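Local structure of glycerate 2-kinase (Pyrococcus horikoshii, 1X3L) at residues I54-A59 and A135-P140; D75-T80 and K92-G97; P321-F326 and I430-S435; I307-A312 and S356-L361. The protein catalyses the magnesium-dependent phosphorylation of D-glycerate to 2-phosphoglycerate, with ATP, other nucleotides or pyrophosphate as phosphate donor. All blocks are in the same frame, centred on the assembly; numbering follows the deposited sequence.

Contact 1 of 4, residues I54-A59 and A135-P140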
loop_
_atom_site.group_PDB
_atom_site.type_symbol
_atom_site.label_atom_id
_atom_site.label_comp_id
_atom_site.label_asym_id
_atom_site.label_seq_id
_atom_site.Cartn_x
_atom_site.Cartn_y
_atom_site.Cartn_z
ATOM N N ILE A 54 -3.988 17.671 6.668
ATOM C CA ILE A 54 -4.059 16.692 7.740
ATOM C C ILE A 54 -3.485 15.406 7.152
ATOM O O ILE A 54 -4.119 14.760 6.312
ATOM C CB ILE A 54 -5.509 16.442 8.201
ATOM C CG1 ILE A 54 -6.071 17.708 8.857
ATOM C CG2 ILE A 54 -5.548 15.265 9.176
ATOM C CD1 ILE A 54 -7.539 17.600 9.254
ATOM N N ALA A 55 -2.278 15.051 7.586
ATOM C CA ALA A 55 -1.601 13.859 7.094
ATOM C C ALA A 55 -1.422 12.810 8.182
ATOM O O ALA A 55 -1.105 13.133 9.327
ATOM C CB ALA A 55 -0.253 14.243 6.513
ATOM N N LEU A 56 -1.623 11.551 7.809
ATOM C CA LEU A 56 -1.492 10.435 8.734
ATOM C C LEU A 56 -0.954 9.199 8.019
ATOM O O LEU A 56 -1.469 8.792 6.972
ATOM C CB LEU A 56 -2.847 10.105 9.368
ATOM C CG LEU A 56 -4.010 9.990 8.377
ATOM C CD1 LEU A 56 -4.810 8.720 8.648
ATOM C CD2 LEU A 56 -4.887 11.231 8.487
ATOM N N GLY A 57 0.078 8.598 8.602
ATOM C CA GLY A 57 0.674 7.419 8.014
ATOM C C GLY A 57 2.178 7.557 7.988
ATOM O O GLY A 57 2.719 8.600 8.348
ATOM N N LYS A 58 2.854 6.503 7.550
ATOM C CA LYS A 58 4.306 6.495 7.485
ATOM C C LYS A 58 4.891 7.513 6.507
ATOM O O LYS A 58 6.042 7.916 6.654
ATOM C CB LYS A 58 4.792 5.088 7.132
ATOM C CG LYS A 58 4.455 4.049 8.192
ATOM C CD LYS A 58 4.844 2.652 7.740
ATOM C CE LYS A 58 4.453 1.607 8.773
ATOM N NZ LYS A 58 4.715 0.224 8.281
ATOM N N ALA A 59 4.105 7.937 5.519
ATOM C CA ALA A 59 4.583 8.911 4.537
ATOM C C ALA A 59 3.923 10.280 4.713
ATOM O O ALA A 59 3.954 11.116 3.808
ATOM C CB ALA A 59 4.327 8.392 3.125
ATOM N N ALA A 135 -3.114 3.023 13.806
ATOM C CA ALA A 135 -2.499 3.158 15.123
ATOM C C ALA A 135 -1.942 4.560 15.361
ATOM O O ALA A 135 -2.020 5.092 16.470
ATOM C CB ALA A 135 -1.387 2.123 15.283
ATOM N N LEU A 136 -1.387 5.155 14.311
ATOM C CA LEU A 136 -0.800 6.488 14.396
ATOM C C LEU A 136 -1.817 7.606 14.563
ATOM O O LEU A 136 -1.501 8.666 15.102
ATOM C CB LEU A 136 0.016 6.779 13.139
ATOM C CG LEU A 136 1.265 5.949 12.860
ATOM C CD1 LEU A 136 1.762 6.250 11.443
ATOM C CD2 LEU A 136 2.337 6.266 13.904
ATOM N N PHE A 137 -3.036 7.370 14.093
ATOM C CA PHE A 137 -4.080 8.381 14.136
ATOM C C PHE A 137 -5.350 7.799 14.742
ATOM O O PHE A 137 -6.146 7.166 14.045
ATOM C CB PHE A 137 -4.350 8.849 12.709
ATOM C CG PHE A 137 -5.158 10.099 12.611
ATOM C CD1 PHE A 137 -4.571 11.340 12.833
ATOM C CD2 PHE A 137 -6.497 10.044 12.242
ATOM C CE1 PHE A 137 -5.309 12.513 12.678
ATOM C CE2 PHE A 137 -7.242 11.213 12.087
ATOM C CZ PHE A 137 -6.647 12.446 12.303
ATOM N N GLU A 138 -5.541 8.015 16.039
ATOM C CA GLU A 138 -6.714 7.482 16.713
ATOM C C GLU A 138 -7.197 8.319 17.889
ATOM O O GLU A 138 -6.411 8.932 18.611
ATOM C CB GLU A 138 -6.439 6.047 17.179
ATOM C CG GLU A 138 -7.587 5.406 17.955
ATOM C CD GLU A 138 -8.916 5.479 17.217
ATOM O OE1 GLU A 138 -9.009 4.966 16.086
ATOM O OE2 GLU A 138 -9.877 6.048 17.771
ATOM N N LEU A 139 -8.514 8.334 18.058
ATOM C CA LEU A 139 -9.174 9.056 19.133
ATOM C C LEU A 139 -10.432 8.265 19.488
ATOM O O LEU A 139 -11.416 8.286 18.753
ATOM C CB LEU A 139 -9.551 10.468 18.673
ATOM C CG LEU A 139 -10.204 11.370 19.725
ATOM C CD1 LEU A 139 -9.278 11.506 20.931
ATOM C CD2 LEU A 139 -10.504 12.733 19.120
ATOM N N PRO A 140 -10.405 7.537 20.614
ATOM C CA PRO A 140 -11.548 6.733 21.064
ATOM C C PRO A 140 -12.811 7.562 21.315
ATOM O O PRO A 140 -12.730 8.758 21.580
ATOM C CB PRO A 140 -11.027 6.080 22.345
ATOM C CG PRO A 140 -9.543 5.996 22.103
ATOM C CD PRO A 140 -9.251 7.349 21.509
#
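Leu56 and Phe137 form the tight half of this contact, where the C-terminal end of strand 51-56, within the six-stranded parallel sheet of an alpha/beta domain, meets the chain leaving helix 133-136. Leu56 CD2 sits over the centre of the Phe137 ring, 4.1 Å from the centroid and only 3° off the ring normal, a CH-pi contact square to the face. At the base of the two side chains, Leu56 CB and Phe137 CB approach to 3.9 Å. The first torsion of Leu56 (chi1 48°) sets CG between the backbone N and the carbonyl carbon, while Phe137 CG lies anti to its backbone N, and the two side chains cross obliquely. Ile54, two residues earlier on the strand, adds a looser touch from its CG2 to Phe137 CZ at 4.4 Å. Val79 of strand 75-81 and Ala112 of helix 103-118 also pack against Phe137, adding to a buried apolar cluster.

Beyond Leu56 the strand gives way to a loop, and the packing thins toward solvent. Lys58, which probably binds substrate, as in related kinases, has an exposed side chain that touches Tyr84 and His98. Ala59 occupies the N-cap position of helix 60-70, its N bonded to Ser130 OG. On this side the second segment contributes a single methyl group: Leu136 CD1 lies against the backbone of the loop, 3.7 Å from Gly57 C and 4.1 Å from Lys58 N.

Contact 2 of 4, residues D75-T80 and K92-G97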
loop_
_atom_site.group_PDB
_atom_site.type_symbol
_atom_site.label_atom_id
_atom_site.label_comp_id
_atom_site.label_asym_id
_atom_site.label_seq_id
_atom_site.Cartn_x
_atom_site.Cartn_y
_atom_site.Cartn_z
ATOM N N ASP A 75 -2.234 26.051 7.632
ATOM C CA ASP A 75 -1.816 25.268 8.785
ATOM C C ASP A 75 -2.211 23.806 8.597
ATOM O O ASP A 75 -2.948 23.465 7.668
ATOM C CB ASP A 75 -2.456 25.830 10.060
ATOM C CG ASP A 75 -1.914 25.181 11.323
ATOM O OD1 ASP A 75 -0.682 25.009 11.429
ATOM O OD2 ASP A 75 -2.721 24.851 12.217
ATOM N N GLY A 76 -1.708 22.946 9.475
ATOM C CA GLY A 76 -2.021 21.534 9.387
ATOM C C GLY A 76 -1.208 20.697 10.351
ATOM O O GLY A 76 -0.460 21.226 11.176
ATOM N N VAL A 77 -1.360 19.383 10.253
ATOM C CA VAL A 77 -0.625 18.465 11.113
ATOM C C VAL A 77 -0.289 17.185 10.350
ATOM O O VAL A 77 -1.062 16.730 9.504
ATOM C CB VAL A 77 -1.436 18.092 12.380
ATOM C CG1 VAL A 77 -2.667 17.273 12.006
ATOM C CG2 VAL A 77 -0.552 17.315 13.348
ATOM N N ALA A 78 0.876 16.625 10.647
ATOM C CA ALA A 78 1.333 15.397 10.017
ATOM C C ALA A 78 1.685 14.425 11.133
ATOM O O ALA A 78 2.573 14.695 11.944
ATOM C CB ALA A 78 2.553 15.676 9.145
ATOM N N VAL A 79 0.975 13.303 11.185
ATOM C CA VAL A 79 1.203 12.293 12.216
ATOM C C VAL A 79 1.889 11.081 11.596
ATOM O O VAL A 79 1.333 10.433 10.705
ATOM C CB VAL A 79 -0.127 11.856 12.859
ATOM C CG1 VAL A 79 0.143 11.027 14.108
ATOM C CG2 VAL A 79 -0.967 13.081 13.193
ATOM N N THR A 80 3.098 10.781 12.065
ATOM C CA THR A 80 3.863 9.663 11.527
ATOM C C THR A 80 4.585 8.878 12.624
ATOM O O THR A 80 4.522 9.236 13.798
ATOM C CB THR A 80 4.892 10.167 10.484
ATOM O OG1 THR A 80 5.478 9.051 9.805
ATOM C CG2 THR A 80 5.994 10.981 11.161
ATOM N N LYS A 92 2.648 21.204 11.436
ATOM C CA LYS A 92 3.193 20.675 12.677
ATOM C C LYS A 92 3.377 19.173 12.538
ATOM O O LYS A 92 2.524 18.488 11.970
ATOM C CB LYS A 92 2.239 20.982 13.833
ATOM C CG LYS A 92 2.709 20.495 15.193
ATOM C CD LYS A 92 1.631 20.727 16.249
ATOM C CE LYS A 92 2.109 20.344 17.642
ATOM N NZ LYS A 92 3.193 21.244 18.131
ATOM N N VAL A 93 4.489 18.662 13.058
ATOM C CA VAL A 93 4.770 17.236 12.978
ATOM C C VAL A 93 4.700 16.531 14.327
ATOM O O VAL A 93 5.271 16.992 15.317
ATOM C CB VAL A 93 6.162 16.975 12.364
ATOM C CG1 VAL A 93 6.475 15.483 12.403
ATOM C CG2 VAL A 93 6.203 17.488 10.930
ATOM N N ILE A 94 4.000 15.402 14.349
ATOM C CA ILE A 94 3.853 14.602 15.556
ATOM C C ILE A 94 4.177 13.144 15.255
ATOM O O ILE A 94 3.649 12.575 14.297
ATOM C CB ILE A 94 2.412 14.673 16.101
ATOM C CG1 ILE A 94 2.079 16.110 16.501
ATOM C CG2 ILE A 94 2.254 13.739 17.291
ATOM C CD1 ILE A 94 0.648 16.299 16.952
ATOM N N GLU A 95 5.049 12.544 16.060
ATOM C CA GLU A 95 5.402 11.140 15.871
ATOM C C GLU A 95 4.603 10.347 16.893
ATOM O O GLU A 95 4.613 10.674 18.078
ATOM C CB GLU A 95 6.906 10.924 16.073
ATOM C CG GLU A 95 7.772 11.840 15.215
ATOM C CD GLU A 95 9.242 11.450 15.227
ATOM O OE1 GLU A 95 9.726 10.975 16.276
ATOM O OE2 GLU A 95 9.916 11.633 14.191
ATOM N N ALA A 96 3.903 9.312 16.441
ATOM C CA ALA A 96 3.076 8.523 17.342
ATOM C C ALA A 96 3.347 7.029 17.302
ATOM O O ALA A 96 4.163 6.553 16.520
ATOM C CB ALA A 96 1.608 8.790 17.050
ATOM N N GLY A 97 2.637 6.292 18.148
ATOM C CA GLY A 97 2.819 4.855 18.221
ATOM C C GLY A 97 2.267 4.034 17.068
ATOM O O GLY A 97 1.232 4.362 16.476
#
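Residues Val77 to Thr80 pair one for one with Lys92 to Glu95 as parallel beta strands, their axes 4.7 Å apart at closest and 21° from exact alignment. This is the edge of the six-stranded parallel sheet: strand 92-96 is an outermost strand of the sheet, and strand 51-56 flanks 75-81 on its other side. The eleven residues joining the pair contain no helix; within that connection Leu88 touches Val93 and Ile91 touches Ala78.

Five backbone hydrogen bonds form the ladder. Ala78, Ile94 and Thr80 each use both N and O, whereas at the start Lys92 N reaches Gly76 O at 3.1 Å from above the carbonyl plane, 44° out of it.

On the face carrying Val77, Val79, Lys92 and Ile94, Val77 CG2, anti to its backbone N, meets Ile94 CD1 at 3.9 Å. Val79 CG1 lies 4.0 Å from Ala96 CB, two residues beyond its bridge partner Ile94. Helix 103-118 covers this side, with Glu111 against Lys92 and Ile94. The face of Ala78, Val93, Thr80 and Glu95 is thinner in apolar contact, Ala78 CB and Val93 CG2 being 4.4 Å apart, and its polar groups turn to neighbouring loops. Thr80 OG1 bonds to Gly57 O, beside the probable substrate-binding Lys58, and Glu95 OE1 takes the N-H of Gly83. Between the strands, Ile94 O accepts Thr80 N at 2.9 Å and lies 3.2 Å from Val79 CA.

Contact 3 of 4, residues P321-F326 and I430-S435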
loop_
_atom_site.group_PDB
_atom_site.type_symbol
_atom_site.label_atom_id
_atom_site.label_comp_id
_atom_site.label_asym_id
_atom_site.label_seq_id
_atom_site.Cartn_x
_atom_site.Cartn_y
_atom_site.Cartn_z
ATOM N N PRO A 321 8.411 -8.190 -29.708
ATOM C CA PRO A 321 8.914 -7.853 -28.371
ATOM C C PRO A 321 7.755 -7.442 -27.486
ATOM O O PRO A 321 6.939 -6.602 -27.867
ATOM C CB PRO A 321 9.871 -6.699 -28.645
ATOM C CG PRO A 321 9.189 -5.979 -29.772
ATOM C CD PRO A 321 8.737 -7.121 -30.673
ATOM N N VAL A 322 7.681 -8.022 -26.297
ATOM C CA VAL A 322 6.571 -7.708 -25.421
ATOM C C VAL A 322 6.970 -7.672 -23.956
ATOM O O VAL A 322 7.952 -8.296 -23.551
ATOM C CB VAL A 322 5.433 -8.735 -25.647
ATOM C CG1 VAL A 322 5.933 -10.139 -25.321
ATOM C CG2 VAL A 322 4.212 -8.379 -24.818
ATOM N N VAL A 323 6.222 -6.895 -23.182
ATOM C CA VAL A 323 6.435 -6.774 -21.747
ATOM C C VAL A 323 5.126 -7.130 -21.050
ATOM O O VAL A 323 4.062 -6.610 -21.409
ATOM C CB VAL A 323 6.816 -5.335 -21.339
ATOM C CG1 VAL A 323 6.812 -5.210 -19.819
ATOM C CG2 VAL A 323 8.192 -4.983 -21.888
ATOM N N LEU A 324 5.203 -8.030 -20.073
ATOM C CA LEU A 324 4.024 -8.438 -19.316
ATOM C C LEU A 324 4.223 -8.029 -17.865
ATOM O O LEU A 324 5.311 -8.179 -17.314
ATOM C CB LEU A 324 3.813 -9.954 -19.398
ATOM C CG LEU A 324 3.240 -10.565 -20.682
ATOM C CD1 LEU A 324 4.126 -10.251 -21.862
ATOM C CD2 LEU A 324 3.120 -12.061 -20.504
ATOM N N VAL A 325 3.167 -7.511 -17.245
ATOM C CA VAL A 325 3.256 -7.068 -15.860
ATOM C C VAL A 325 2.267 -7.807 -14.965
ATOM O O VAL A 325 1.070 -7.880 -15.261
ATOM C CB VAL A 325 3.008 -5.542 -15.760
ATOM C CG1 VAL A 325 3.330 -5.043 -14.355
ATOM C CG2 VAL A 325 3.862 -4.807 -16.796
ATOM N N PHE A 326 2.781 -8.357 -13.869
ATOM C CA PHE A 326 1.967 -9.092 -12.905
ATOM C C PHE A 326 2.179 -8.458 -11.526
ATOM O O PHE A 326 3.277 -8.521 -10.975
ATOM C CB PHE A 326 2.408 -10.559 -12.825
ATOM C CG PHE A 326 2.373 -11.299 -14.139
ATOM C CD1 PHE A 326 1.300 -12.122 -14.462
ATOM C CD2 PHE A 326 3.453 -11.238 -15.015
ATOM C CE1 PHE A 326 1.305 -12.883 -15.637
ATOM C CE2 PHE A 326 3.471 -11.994 -16.192
ATOM C CZ PHE A 326 2.398 -12.818 -16.503
ATOM N N ILE A 430 7.958 -8.325 -13.707
ATOM C CA ILE A 430 8.004 -7.829 -15.072
ATOM C C ILE A 430 8.633 -8.916 -15.934
ATOM O O ILE A 430 9.735 -9.377 -15.638
ATOM C CB ILE A 430 8.857 -6.552 -15.181
ATOM C CG1 ILE A 430 8.304 -5.464 -14.254
ATOM C CG2 ILE A 430 8.866 -6.059 -16.624
ATOM C CD1 ILE A 430 9.142 -4.166 -14.257
ATOM N N ALA A 431 7.928 -9.344 -16.979
ATOM C CA ALA A 431 8.460 -10.364 -17.878
ATOM C C ALA A 431 8.693 -9.735 -19.249
ATOM O O ALA A 431 7.781 -9.165 -19.850
ATOM C CB ALA A 431 7.485 -11.541 -17.990
ATOM N N ILE A 432 9.920 -9.833 -19.743
ATOM C CA ILE A 432 10.251 -9.246 -21.031
ATOM C C ILE A 432 10.686 -10.294 -22.040
ATOM O O ILE A 432 11.514 -11.149 -21.736
ATOM C CB ILE A 432 11.401 -8.219 -20.895
ATOM C CG1 ILE A 432 11.042 -7.162 -19.848
ATOM C CG2 ILE A 432 11.684 -7.573 -22.247
ATOM C CD1 ILE A 432 12.202 -6.260 -19.472
ATOM N N VAL A 433 10.106 -10.242 -23.235
ATOM C CA VAL A 433 10.499 -11.153 -24.307
ATOM C C VAL A 433 10.837 -10.244 -25.486
ATOM O O VAL A 433 9.980 -9.524 -25.993
ATOM C CB VAL A 433 9.373 -12.121 -24.707
ATOM C CG1 VAL A 433 9.891 -13.103 -25.754
ATOM C CG2 VAL A 433 8.869 -12.878 -23.485
ATOM N N THR A 434 12.095 -10.258 -25.906
ATOM C CA THR A 434 12.522 -9.398 -27.000
ATOM C C THR A 434 12.481 -10.077 -28.360
ATOM O O THR A 434 12.440 -9.410 -29.390
ATOM C CB THR A 434 13.945 -8.871 -26.750
ATOM O OG1 THR A 434 14.828 -9.974 -26.513
ATOM C CG2 THR A 434 13.967 -7.953 -25.535
ATOM N N SER A 435 12.474 -11.403 -28.373
ATOM C CA SER A 435 12.462 -12.120 -29.640
ATOM C C SER A 435 12.056 -13.575 -29.460
ATOM O O SER A 435 12.184 -14.128 -28.368
ATOM C CB SER A 435 13.856 -12.045 -30.271
ATOM O OG SER A 435 13.895 -12.721 -31.511
#
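Val322 and Val433 stand side by side and point the same way from an antiparallel strand pair, with Val322 CG1, placed by a chi1 of 61° between backbone N and carbonyl carbon, 4.0 Å from Val433 CB. On the same face, Leu324 CB and Ala431 CB come within 4.2 Å, and the Phe326 ring offers its edge to the alanine: CE2 is 4.4 Å from Ala431 CB, which lies near the ring plane.

The opposite face belongs to Val323, Val325, Ile430 and Ile432. Val323 divides its branches between two isoleucines, both lying alongside it. CG1, anti to the backbone N, meets Ile430 CG2 at 3.9 Å; CG2 meets Ile432 CG1 at 4.1 Å.

Two hydrogen bonds close the first pair, Val322 N to Val433 O at 2.8 Å and Val433 N to Val322 O at 2.9 Å; Leu324 and Ala431 are joined by an equivalent two. The non-hydrogen-bonded pair Val323 with Ile432 lies between them, and Val325 with Ile430 is another. Just before the pairing, Pro321, preceded by a cis peptide, brings its CA to 3.1 Å from Val433 O.

These strands lie inside the mixed sheet, with strand 285-290 beside 322-328 and strand 359-366 beside 427-435. Helix 297-314 packs through Ile304, Ile307 and Ile311 on the Val322, Leu324 and Phe326 face; helices 268-281 and 6-20 cover the Val323 and Ile430 side.

Contact 4 of 4, residues I307-A312 and S356-L361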
loop_
_atom_site.group_PDB
_atom_site.type_symbol
_atom_site.label_atom_id
_atom_site.label_comp_id
_atom_site.label_asym_id
_atom_site.label_seq_id
_atom_site.Cartn_x
_atom_site.Cartn_y
_atom_site.Cartn_z
ATOM N N ILE A 307 4.106 -18.870 -19.593
ATOM C CA ILE A 307 3.570 -17.925 -20.563
ATOM C C ILE A 307 4.729 -17.375 -21.402
ATOM O O ILE A 307 4.600 -17.198 -22.613
ATOM C CB ILE A 307 2.818 -16.771 -19.866
ATOM C CG1 ILE A 307 1.566 -17.321 -19.169
ATOM C CG2 ILE A 307 2.439 -15.698 -20.888
ATOM C CD1 ILE A 307 0.816 -16.287 -18.353
ATOM N N VAL A 308 5.861 -17.113 -20.754
ATOM C CA VAL A 308 7.033 -16.616 -21.465
ATOM C C VAL A 308 7.471 -17.648 -22.498
ATOM O O VAL A 308 7.882 -17.288 -23.595
ATOM C CB VAL A 308 8.199 -16.325 -20.506
ATOM C CG1 VAL A 308 9.492 -16.126 -21.294
ATOM C CG2 VAL A 308 7.895 -15.080 -19.706
ATOM N N GLN A 309 7.375 -18.929 -22.144
ATOM C CA GLN A 309 7.737 -20.012 -23.059
ATOM C C GLN A 309 6.870 -19.985 -24.318
ATOM O O GLN A 309 7.371 -20.077 -25.437
ATOM C CB GLN A 309 7.536 -21.379 -22.406
ATOM C CG GLN A 309 8.611 -21.841 -21.466
ATOM C CD GLN A 309 8.370 -23.274 -21.013
ATOM O OE1 GLN A 309 7.394 -23.566 -20.315
ATOM N NE2 GLN A 309 9.251 -24.179 -21.424
ATOM N N GLU A 310 5.561 -19.884 -24.113
ATOM C CA GLU A 310 4.597 -19.868 -25.207
ATOM C C GLU A 310 4.860 -18.695 -26.154
ATOM O O GLU A 310 4.824 -18.849 -27.373
ATOM C CB GLU A 310 3.180 -19.782 -24.631
ATOM C CG GLU A 310 2.061 -20.170 -25.588
ATOM C CD GLU A 310 2.052 -21.658 -25.930
ATOM O OE1 GLU A 310 2.645 -22.466 -25.175
ATOM O OE2 GLU A 310 1.435 -22.022 -26.955
ATOM N N ILE A 311 5.127 -17.527 -25.580
ATOM C CA ILE A 311 5.400 -16.320 -26.357
ATOM C C ILE A 311 6.655 -16.473 -27.223
ATOM O O ILE A 311 6.636 -16.181 -28.418
ATOM C CB ILE A 311 5.561 -15.088 -25.412
ATOM C CG1 ILE A 311 4.204 -14.745 -24.781
ATOM C CG2 ILE A 311 6.132 -13.882 -26.179
ATOM C CD1 ILE A 311 4.254 -13.609 -23.785
ATOM N N ALA A 312 7.743 -16.938 -26.619
ATOM C CA ALA A 312 8.995 -17.108 -27.348
ATOM C C ALA A 312 8.929 -18.256 -28.350
ATOM O O ALA A 312 9.598 -18.235 -29.385
ATOM C CB ALA A 312 10.138 -17.347 -26.367
ATOM N N SER A 356 15.075 -20.729 -19.837
ATOM C CA SER A 356 16.440 -21.045 -20.240
ATOM C C SER A 356 16.588 -20.981 -21.763
ATOM O O SER A 356 15.764 -21.520 -22.501
ATOM C CB SER A 356 16.825 -22.445 -19.747
ATOM O OG SER A 356 18.171 -22.746 -20.077
ATOM N N ASP A 357 17.641 -20.305 -22.219
ATOM C CA ASP A 357 17.934 -20.154 -23.644
ATOM C C ASP A 357 16.990 -19.243 -24.431
ATOM O O ASP A 357 17.096 -19.141 -25.654
ATOM C CB ASP A 357 17.997 -21.525 -24.324
ATOM C CG ASP A 357 19.180 -22.351 -23.854
ATOM O OD1 ASP A 357 20.286 -21.781 -23.736
ATOM O OD2 ASP A 357 19.008 -23.566 -23.611
ATOM N N LEU A 358 16.068 -18.579 -23.744
ATOM C CA LEU A 358 15.155 -17.674 -24.430
ATOM C C LEU A 358 15.662 -16.234 -24.302
ATOM O O LEU A 358 16.431 -15.915 -23.390
ATOM C CB LEU A 358 13.744 -17.783 -23.837
ATOM C CG LEU A 358 13.104 -19.174 -23.870
ATOM C CD1 LEU A 358 11.725 -19.127 -23.220
ATOM C CD2 LEU A 358 13.002 -19.653 -25.312
ATOM N N GLU A 359 15.255 -15.380 -25.233
ATOM C CA GLU A 359 15.640 -13.972 -25.200
ATOM C C GLU A 359 14.594 -13.313 -24.310
ATOM O O GLU A 359 13.733 -12.563 -24.780
ATOM C CB GLU A 359 15.590 -13.364 -26.606
ATOM C CG GLU A 359 16.630 -13.917 -27.561
ATOM C CD GLU A 359 18.041 -13.739 -27.035
ATOM O OE1 GLU A 359 18.369 -12.626 -26.573
ATOM O OE2 GLU A 359 18.826 -14.707 -27.086
ATOM N N ALA A 360 14.666 -13.614 -23.019
ATOM C CA ALA A 360 13.695 -13.084 -22.083
ATOM C C ALA A 360 14.307 -12.755 -20.734
ATOM O O ALA A 360 15.411 -13.196 -20.406
ATOM C CB ALA A 360 12.560 -14.091 -21.905
ATOM N N LEU A 361 13.577 -11.972 -19.953
ATOM C CA LEU A 361 14.032 -11.591 -18.629
ATOM C C LEU A 361 12.831 -11.500 -17.714
ATOM O O LEU A 361 11.737 -11.129 -18.142
ATOM C CB LEU A 361 14.762 -10.243 -18.673
ATOM C CG LEU A 361 15.277 -9.656 -17.350
ATOM C CD1 LEU A 361 16.515 -8.806 -17.594
ATOM C CD2 LEU A 361 14.182 -8.825 -16.690
#
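Leu358 brings both of its methyl groups to Ala312, CD2 at 3.8 Å and CD1 at 3.9 Å from Ala312 CB, where helix 297-314 packs on the mixed sheet of this alpha/beta domain. The same CD1 also rests on the helix backbone, 4.1 Å from Gln309 CA. One helical turn earlier, Val308 CG1, anti to its backbone N (chi1 167°), meets Ala360 CB at 3.7 Å. The contact is wholly apolar, with Val308, Ala312 and the carbon part of Gln309 against Leu358 and Ala360.

Val308 and Ala312 are one turn apart and linked by the helical bond Ala312 N to Val308 O, 3.0 Å. Across from them, Glu359 is the centre of an inverse gamma turn, closed by a weak bond from Ala360 N to Leu358 O; Leu358 and Ala360, at either end of it, both point toward the helix. Farther out, Gln309 OE1 is bonded to Lys354 NZ, and Asp357 OD2 forms a salt bridge with Lys387 NZ.

Strand 359-366 runs next to 427-435, whose Ala431 and Val433 also touch Val308; Ile311 of the helix reaches across to Val322 and Leu324 of strand 322-328.

How the contacts relate
The four contacts fall into two pairs on opposite sides of the chain's centre, about 39 to 49 Å apart between centres. Contacts 1 and 2, 8 Å apart, share the parallel sheet: strands 51-56 and 75-81 are neighbours, linked by backbone hydrogen bonds of Ala55 with Val77 and Val79, and residues 75-97 fall between the two segments of contact 1. Contacts 3 and 4, 9 Å apart, share the mixed sheet through neighbouring strands 427-435 and 359-366; their segments alternate along the chain and come after both of the first pair. Each pair thus lies in one of two alpha/beta cores, and the probable substrate-binding Lys58 belongs to the first.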